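Local coordinates for endoglucanase (Clostridium thermocellum, PDB 2E4T), which hydrolyses internal beta-1,4-glucosidic bonds of cellulose and probably of xyloglucan, this chain being the family 44 module of a larger multidomain enzyme, at residues A[226-231]-A[386-391]; A[121-126]-A[132-137]. All blocks are in the same frame, centred on the assembly; numbering follows the deposited sequence.

Along the chain, interaction 2 comes first. It lies in the long excursion that follows barrel strand 104-109, where 121-126 turns back through five residues to meet 132-137, so that a short loop is closed and the small sheet containing strand 121-122 is joined to the one containing strand 134-138. Interaction 1 opens only later, at strand 226-232, and closes at strand 388-391, with 154 residues between the segments 226-231 and 386-391, linking two barrel strands across the interior. The two contacts are in series, neither nested nor crossed. Their centres lie about 29 Å apart, interaction 1 near the middle of the chain and interaction 2 towards its periphery, in the calcium-bearing region.

Interaction 1. Residues A[226-231]-A[386-391]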
ATOM      1  N   GLU A 226     -12.867   0.081  -8.706  1.00  5.69           N
ATOM      2  CA  GLU A 226     -11.758   1.024  -8.884  1.00  5.30           C
ATOM      3  C   GLU A 226     -10.589   0.316  -9.540  1.00  5.31           C
ATOM      4  O   GLU A 226     -10.210  -0.786  -9.098  1.00  6.89           O
ATOM      5  CB  GLU A 226     -11.352   1.594  -7.520  1.00  5.57           C
ATOM      6  CG  GLU A 226     -12.390   2.570  -7.035  1.00  6.47           C
ATOM      7  CD  GLU A 226     -12.087   3.178  -5.674  1.00  6.85           C
ATOM      8  OE1 GLU A 226     -11.631   2.465  -4.755  1.00  7.31           O
ATOM      9  OE2 GLU A 226     -12.302   4.383  -5.522  1.00 11.60           O
ATOM     10  N   ILE A 227     -10.013   0.979 -10.541  1.00  5.11           N
ATOM     11  CA  ILE A 227      -8.830   0.458 -11.231  1.00  4.97           C
ATOM     12  C   ILE A 227      -7.592   1.162 -10.717  1.00  4.77           C
ATOM     13  O   ILE A 227      -7.494   2.405 -10.677  1.00  5.27           O
ATOM     14  CB  ILE A 227      -9.005   0.676 -12.776  1.00  5.64           C
ATOM     15  CG1 ILE A 227     -10.073  -0.262 -13.319  1.00  7.15           C
ATOM     16  CG2 ILE A 227      -7.660   0.522 -13.488  1.00  6.62           C
ATOM     17  CD1 ILE A 227      -9.571  -1.770 -13.412  1.00  9.37           C
ATOM     18  N   PHE A 228      -6.614   0.315 -10.327  1.00  4.98           N
ATOM     19  CA  PHE A 228      -5.330   0.728  -9.784  1.00  4.73           C
ATOM     20  C   PHE A 228      -4.226   0.412 -10.801  1.00  4.92           C
ATOM     21  O   PHE A 228      -4.185  -0.707 -11.348  1.00  5.46           O
ATOM     22  CB  PHE A 228      -4.996  -0.120  -8.519  1.00  4.92           C
ATOM     23  CG  PHE A 228      -5.799   0.185  -7.284  1.00  5.10           C
ATOM     24  CD1 PHE A 228      -7.183   0.050  -7.258  1.00  5.19           C
ATOM     25  CD2 PHE A 228      -5.145   0.574  -6.116  1.00  5.12           C
ATOM     26  CE1 PHE A 228      -7.904   0.292  -6.096  1.00  5.57           C
ATOM     27  CE2 PHE A 228      -5.867   0.796  -4.944  1.00  5.79           C
ATOM     28  CZ  PHE A 228      -7.267   0.666  -4.944  1.00  5.83           C
ATOM     29  N   GLY A 229      -3.310   1.361 -10.999  1.00  4.99           N
ATOM     30  CA  GLY A 229      -2.135   1.075 -11.786  1.00  5.20           C
ATOM     31  C   GLY A 229      -1.168   2.232 -11.659  1.00  4.65           C
ATOM     32  O   GLY A 229      -1.545   3.311 -11.180  1.00  5.03           O
ATOM     33  N   PRO A 230       0.099   2.021 -12.060  1.00  4.94           N
ATOM     34  CA  PRO A 230       0.611   0.825 -12.725  1.00  5.07           C
ATOM     35  C   PRO A 230       1.290  -0.208 -11.828  1.00  4.99           C
ATOM     36  O   PRO A 230       1.874  -1.158 -12.345  1.00  6.06           O
ATOM     37  CB  PRO A 230       1.602   1.385 -13.812  1.00  5.73           C
ATOM     38  CG  PRO A 230       1.740   2.875 -13.515  1.00  5.64           C
ATOM     39  CD  PRO A 230       1.083   3.113 -12.131  1.00  5.64           C
ATOM     40  N   ALA A 231       1.238  -0.003 -10.489  1.00  4.85           N
ATOM     41  CA  ALA A 231       1.899  -0.941  -9.549  1.00  5.24           C
ATOM     42  C   ALA A 231       3.411  -0.967  -9.821  1.00  5.06           C
ATOM     43  O   ALA A 231       4.058  -2.023  -9.850  1.00  5.54           O
ATOM     44  CB  ALA A 231       1.280  -2.326  -9.565  1.00  6.75           C
ATOM     45  N   VAL A 386      -3.085   9.883   1.251  1.00  5.74           N
ATOM     46  CA  VAL A 386      -3.031   8.598   0.570  1.00  5.03           C
ATOM     47  C   VAL A 386      -4.347   7.864   0.773  1.00  4.65           C
ATOM     48  O   VAL A 386      -4.960   7.920   1.837  1.00  5.53           O
ATOM     49  CB  VAL A 386      -1.813   7.786   1.113  1.00  5.28           C
ATOM     50  CG1 VAL A 386      -1.795   6.378   0.642  1.00  6.16           C
ATOM     51  CG2 VAL A 386      -0.523   8.513   0.760  1.00  7.13           C
ATOM     52  N   TYR A 387      -4.804   7.177  -0.298  1.00  4.92           N
ATOM     53  CA  TYR A 387      -6.092   6.495  -0.282  1.00  4.78           C
ATOM     54  C   TYR A 387      -6.040   5.064   0.271  1.00  4.83           C
ATOM     55  O   TYR A 387      -6.939   4.618   1.000  1.00  5.22           O
ATOM     56  CB  TYR A 387      -6.609   6.444  -1.726  1.00  5.52           C
ATOM     57  CG  TYR A 387      -7.897   5.703  -1.902  1.00  5.53           C
ATOM     58  CD1 TYR A 387      -9.081   6.151  -1.302  1.00  6.32           C
ATOM     59  CD2 TYR A 387      -7.952   4.565  -2.708  1.00  5.93           C
ATOM     60  CE1 TYR A 387     -10.274   5.463  -1.491  1.00  6.82           C
ATOM     61  CE2 TYR A 387      -9.170   3.903  -2.933  1.00  6.77           C
ATOM     62  CZ  TYR A 387     -10.327   4.382  -2.334  1.00  6.30           C
ATOM     63  OH  TYR A 387     -11.548   3.778  -2.524  1.00  7.29           O
ATOM     64  N   LEU A 388      -5.007   4.317  -0.109  1.00  4.88           N
ATOM     65  CA  LEU A 388      -4.912   2.908   0.273  1.00  4.69           C
ATOM     66  C   LEU A 388      -3.424   2.615   0.405  1.00  4.55           C
ATOM     67  O   LEU A 388      -2.607   3.121  -0.374  1.00  4.94           O
ATOM     68  CB  LEU A 388      -5.605   2.011  -0.770  1.00  5.25           C
ATOM     69  CG  LEU A 388      -5.544   0.501  -0.517  1.00  5.23           C
ATOM     70  CD1 LEU A 388      -6.802  -0.182  -1.022  1.00  6.59           C
ATOM     71  CD2 LEU A 388      -4.319  -0.156  -1.156  1.00  5.87           C
ATOM     72  N   ALA A 389      -3.072   1.746   1.379  1.00  4.52           N
ATOM     73  CA  ALA A 389      -1.684   1.292   1.472  1.00  4.51           C
ATOM     74  C   ALA A 389      -1.722  -0.109   2.052  1.00  4.40           C
ATOM     75  O   ALA A 389      -2.547  -0.438   2.899  1.00  4.86           O
ATOM     76  CB  ALA A 389      -0.837   2.255   2.307  1.00  5.15           C
ATOM     77  N   THR A 390      -0.752  -0.914   1.575  1.00  4.88           N
ATOM     78  CA  THR A 390      -0.654  -2.306   1.998  1.00  4.33           C
ATOM     79  C   THR A 390       0.822  -2.677   2.209  1.00  4.59           C
ATOM     80  O   THR A 390       1.603  -2.743   1.249  1.00  5.02           O
ATOM     81  CB  THR A 390      -1.391  -3.271   0.980  1.00  4.75           C
ATOM     82  OG1 THR A 390      -1.107  -2.896  -0.361  1.00  5.20           O
ATOM     83  CG2 THR A 390      -2.885  -3.201   1.147  1.00  5.13           C
ATOM     84  N   PHE A 391       1.173  -2.905   3.479  1.00  4.85           N
ATOM     85  CA  PHE A 391       2.520  -3.336   3.845  1.00  4.87           C
ATOM     86  C   PHE A 391       2.834  -4.683   3.185  1.00  4.61           C
ATOM     87  O   PHE A 391       1.944  -5.560   3.078  1.00  5.06           O
ATOM     88  CB  PHE A 391       2.544  -3.494   5.377  1.00  5.19           C
ATOM     89  CG  PHE A 391       3.810  -4.115   5.927  1.00  5.11           C
ATOM     90  CD1 PHE A 391       5.024  -3.430   5.929  1.00  5.66           C
ATOM     91  CD2 PHE A 391       3.775  -5.408   6.453  1.00  5.55           C
ATOM     92  CE1 PHE A 391       6.174  -4.030   6.418  1.00  5.90           C
ATOM     93  CE2 PHE A 391       4.914  -6.000   6.960  1.00  6.00           C
ATOM     94  CZ  PHE A 391       6.102  -5.318   6.935  1.00  6.00           C
TER
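Phe228 and Leu388 form the buried part of this contact, while Glu226 and Tyr387 form its partly exposed polar side. Leu388 meets the phenylalanine through CD1 alone, Leu388 CD1 lying 4.0 Å from Phe228 CZ, and the two side chains cross at about a right angle. The same end of the phenyl ring reaches the rim of the tyrosine, with Phe228 CZ 4.3 Å from Tyr387 CE2 and close to the plane of the Tyr387 ring. This small apolar cluster continues on to Ala356 of strand 354-360, which both Phe228 and Leu388 touch.

The two segments belong to the fifth and eighth strands of the TIM barrel and are not neighbours in its sheet: strands 279-284 and 354-360 lie between them. The closest CA atoms, those of Phe228 and Leu388, are 10.3 Å apart, and contact is therefore made by side chains meeting across the barrel interior, close to the N-terminal ends of both strands. In TIM barrels this is the end remote from the catalytic face.

On the more open side, packing gives way to one short hydrogen bond, from Tyr387 OH to Glu226 OE1 at 2.6 Å. It uses the syn lone pair of that oxygen, and Tyr387 OH is also 3.2 Å from Glu226 OE2, as the syn approach implies. Glutamate and tyrosine approach from opposite directions, the former extended beyond CG (chi2 179°) and the latter with CG anti to its own backbone N (chi1 177°). The carboxylate stands nearly upright to the ring, their planes 79° apart. A second hydrogen bond links Glu226 OE1 to Tyr104 OH and Lys354 forms a salt bridge with OE2, which together probably stabilise the negative charge and fix the rotation of the carboxylate.

Interaction 2. Residues A[121-126]-A[132-137]; sequences GPVSQE and SRWKEV
Val123 points into the corner between Arg133 and Trp134, and its two methyl branches are divided between them. CG2 sits over one face of the guanidinium, 3.6 Å above its plane and offset toward the rim, with the valine and arginine side chains coming from opposite directions. Val123 CG1 turns to the indole instead, 3.7 Å from Trp134 NE1, and also touches CZ2, approaching the ring aslant.

The flat end of Arg133 directs its edge at the backbone just ahead of the valine. Arg133 NH1 donates to Pro122 O at 2.8 Å, with the acceptor almost exactly in the guanidinium plane and an N-H...O angle of 164°. Arg133 NH2 reaches Gly121 O at 3.1 Å; here the acceptor is somewhat tilted from that plane and the bond is more bent, at 152°. Both nitrogens stand above the planes of the carbonyls they bind. Strand 121-122 is the last of a three-stranded antiparallel sheet, and the two bonds tie both its residues to the residue just before strand 134-138, which belongs to a different small sheet beside the calcium site; the side chain of Trp134 lies about 12 Å from the calcium ion. Bends at chi2 and chi3 fold the arginine chain back and bring the guanidinium edge to these carbonyls. Salt bridges from NE to Asp118 and from NH1 to Glu127 further restrict its rotation and probably balance the charge of this buried group.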
ATOM      1  N   GLY A 121       5.384 -27.758 -13.268  1.00  7.16           N
ATOM      2  CA  GLY A 121       6.769 -27.534 -12.894  1.00  7.63           C
ATOM      3  C   GLY A 121       7.404 -26.491 -13.815  1.00  6.75           C
ATOM      4  O   GLY A 121       6.728 -25.601 -14.393  1.00  6.52           O
ATOM      5  N   PRO A 122       8.718 -26.545 -13.952  1.00  7.35           N
ATOM      6  CA  PRO A 122       9.445 -25.460 -14.623  1.00  7.25           C
ATOM      7  C   PRO A 122       9.014 -25.282 -16.081  1.00  6.99           C
ATOM      8  O   PRO A 122       8.883 -26.264 -16.835  1.00  8.26           O
ATOM      9  CB  PRO A 122      10.929 -25.889 -14.541  1.00  7.98           C
ATOM     10  CG  PRO A 122      10.838 -27.414 -14.473  1.00 10.24           C
ATOM     11  CD  PRO A 122       9.642 -27.643 -13.538  1.00  8.88           C
ATOM     12  N   VAL A 123       8.901 -24.018 -16.471  1.00  6.66           N
ATOM     13  CA  VAL A 123       8.664 -23.632 -17.862  1.00  5.92           C
ATOM     14  C   VAL A 123      10.009 -23.272 -18.474  1.00  6.20           C
ATOM     15  O   VAL A 123      10.704 -22.373 -17.986  1.00  7.06           O
ATOM     16  CB  VAL A 123       7.681 -22.443 -17.939  1.00  6.35           C
ATOM     17  CG1 VAL A 123       7.510 -22.025 -19.365  1.00  7.21           C
ATOM     18  CG2 VAL A 123       6.326 -22.827 -17.307  1.00  7.02           C
ATOM     19  N   SER A 124      10.394 -24.003 -19.533  1.00  5.96           N
ATOM     20  CA  SER A 124      11.691 -23.761 -20.132  1.00  6.08           C
ATOM     21  C   SER A 124      11.704 -22.450 -20.921  1.00  5.73           C
ATOM     22  O   SER A 124      10.630 -21.928 -21.321  1.00  6.10           O
ATOM     23  CB  SER A 124      12.040 -24.905 -21.080  1.00  6.98           C
ATOM     24  OG  SER A 124      11.242 -24.772 -22.237  0.50  3.47           O
ATOM     25  N   GLN A 125      12.884 -21.934 -21.250  1.00  5.94           N
ATOM     26  CA  GLN A 125      12.943 -20.789 -22.127  1.00  5.45           C
ATOM     27  C   GLN A 125      12.375 -21.120 -23.499  1.00  6.13           C
ATOM     28  O   GLN A 125      11.809 -20.254 -24.195  1.00  6.72           O
ATOM     29  CB  GLN A 125      14.369 -20.223 -22.227  1.00  6.38           C
ATOM     30  CG  GLN A 125      14.374 -18.879 -22.915  1.00  7.50           C
ATOM     31  CD  GLN A 125      15.686 -18.158 -22.818  1.00  8.31           C
ATOM     32  OE1 GLN A 125      16.598 -18.542 -22.134  1.00 10.98           O
ATOM     33  NE2 GLN A 125      15.794 -17.045 -23.531  1.00 13.82           N
ATOM     34  N   GLU A 126      12.461 -22.395 -23.928  1.00  5.95           N
ATOM     35  CA  GLU A 126      11.907 -22.780 -25.224  1.00  6.33           C
ATOM     36  C   GLU A 126      10.384 -22.826 -25.180  1.00  6.63           C
ATOM     37  O   GLU A 126       9.760 -22.797 -26.246  1.00  9.57           O
ATOM     38  CB  GLU A 126      12.515 -24.133 -25.644  1.00  6.46           C
ATOM     39  CG  GLU A 126      14.025 -23.996 -25.848  1.00  6.14           C
ATOM     40  CD  GLU A 126      14.813 -23.991 -24.590  1.00  5.56           C
ATOM     41  OE1 GLU A 126      14.568 -24.806 -23.672  1.00  6.92           O
ATOM     42  OE2 GLU A 126      15.732 -23.109 -24.447  1.00  6.32           O
ATOM     43  N   SER A 132       2.410 -24.486 -25.155  1.00  7.72           N
ATOM     44  CA  SER A 132       1.455 -25.327 -24.456  1.00  8.12           C
ATOM     45  C   SER A 132       1.431 -25.041 -22.956  1.00  7.23           C
ATOM     46  O   SER A 132       0.463 -25.439 -22.273  1.00  8.45           O
ATOM     47  CB  SER A 132       1.808 -26.822 -24.647  1.00 10.42           C
ATOM     48  OG  SER A 132       3.022 -27.135 -24.038  1.00 14.03           O
ATOM     49  N   ARG A 133       2.465 -24.377 -22.426  1.00  6.21           N
ATOM     50  CA  ARG A 133       2.531 -24.116 -20.985  1.00  6.18           C
ATOM     51  C   ARG A 133       1.688 -22.898 -20.567  1.00  5.86           C
ATOM     52  O   ARG A 133       1.589 -22.645 -19.356  1.00  6.19           O
ATOM     53  CB  ARG A 133       3.978 -23.893 -20.545  1.00  6.37           C
ATOM     54  CG  ARG A 133       4.912 -25.046 -20.931  1.00  6.69           C
ATOM     55  CD  ARG A 133       4.493 -26.401 -20.398  1.00  7.12           C
ATOM     56  NE  ARG A 133       4.289 -26.411 -18.949  1.00  6.80           N
ATOM     57  CZ  ARG A 133       5.265 -26.446 -18.048  1.00  6.34           C
ATOM     58  NH1 ARG A 133       6.541 -26.471 -18.430  1.00  7.29           N
ATOM     59  NH2 ARG A 133       4.941 -26.427 -16.748  1.00  7.31           N
ATOM     60  N   TRP A 134       1.129 -22.172 -21.525  1.00  6.13           N
ATOM     61  CA  TRP A 134       0.472 -20.899 -21.222  1.00  5.79           C
ATOM     62  C   TRP A 134      -0.865 -20.801 -21.902  1.00  5.96           C
ATOM     63  O   TRP A 134      -1.068 -21.342 -23.020  1.00  7.11           O
ATOM     64  CB  TRP A 134       1.373 -19.740 -21.743  1.00  6.37           C
ATOM     65  CG  TRP A 134       2.733 -19.712 -21.161  1.00  5.67           C
ATOM     66  CD1 TRP A 134       3.891 -20.066 -21.780  1.00  5.87           C
ATOM     67  CD2 TRP A 134       3.107 -19.317 -19.825  1.00  5.73           C
ATOM     68  NE1 TRP A 134       4.970 -19.916 -20.952  1.00  6.12           N
ATOM     69  CE2 TRP A 134       4.516 -19.459 -19.725  1.00  5.92           C
ATOM     70  CE3 TRP A 134       2.374 -18.918 -18.697  1.00  6.25           C
ATOM     71  CZ2 TRP A 134       5.188 -19.148 -18.550  1.00  6.38           C
ATOM     72  CZ3 TRP A 134       3.045 -18.640 -17.527  1.00  6.88           C
ATOM     73  CH2 TRP A 134       4.445 -18.752 -17.466  1.00  6.70           C
ATOM     74  N   LYS A 135      -1.744 -20.006 -21.302  1.00  6.05           N
ATOM     75  CA  LYS A 135      -2.967 -19.552 -21.960  1.00  6.37           C
ATOM     76  C   LYS A 135      -2.867 -18.045 -22.192  1.00  5.72           C
ATOM     77  O   LYS A 135      -2.362 -17.305 -21.317  1.00  6.58           O
ATOM     78  CB  LYS A 135      -4.191 -19.836 -21.091  1.00  6.90           C
ATOM     79  CG  LYS A 135      -4.405 -21.300 -20.764  1.00  8.49           C
ATOM     80  CD  LYS A 135      -4.601 -22.178 -21.972  1.00  9.22           C
ATOM     81  CE  LYS A 135      -4.851 -23.635 -21.591  1.00 11.95           C
ATOM     82  NZ  LYS A 135      -5.024 -24.475 -22.839  1.00 14.30           N
ATOM     83  N   GLU A 136      -3.296 -17.588 -23.364  1.00  6.56           N
ATOM     84  CA  GLU A 136      -3.290 -16.185 -23.681  1.00  6.45           C
ATOM     85  C   GLU A 136      -4.428 -15.459 -22.958  1.00  6.37           C
ATOM     86  O   GLU A 136      -5.570 -15.930 -23.005  1.00  6.93           O
ATOM     87  CB  GLU A 136      -3.449 -16.012 -25.217  1.00  6.98           C
ATOM     88  CG  GLU A 136      -3.383 -14.540 -25.653  1.00  8.66           C
ATOM     89  CD  GLU A 136      -3.703 -14.327 -27.100  1.00  9.09           C
ATOM     90  OE1 GLU A 136      -3.283 -15.154 -27.947  1.00 10.25           O
ATOM     91  OE2 GLU A 136      -4.397 -13.306 -27.416  1.00 11.94           O
ATOM     92  N   VAL A 137      -4.110 -14.336 -22.321  1.00  6.35           N
ATOM     93  CA  VAL A 137      -5.138 -13.531 -21.699  1.00  6.19           C
ATOM     94  C   VAL A 137      -5.746 -12.575 -22.696  1.00  6.34           C
ATOM     95  O   VAL A 137      -5.025 -11.879 -23.432  1.00  7.09           O
ATOM     96  CB  VAL A 137      -4.532 -12.708 -20.533  1.00  6.99           C
ATOM     97  CG1 VAL A 137      -5.569 -11.747 -19.993  1.00  8.14           C
ATOM     98  CG2 VAL A 137      -4.061 -13.697 -19.439  1.00  8.99           C
TER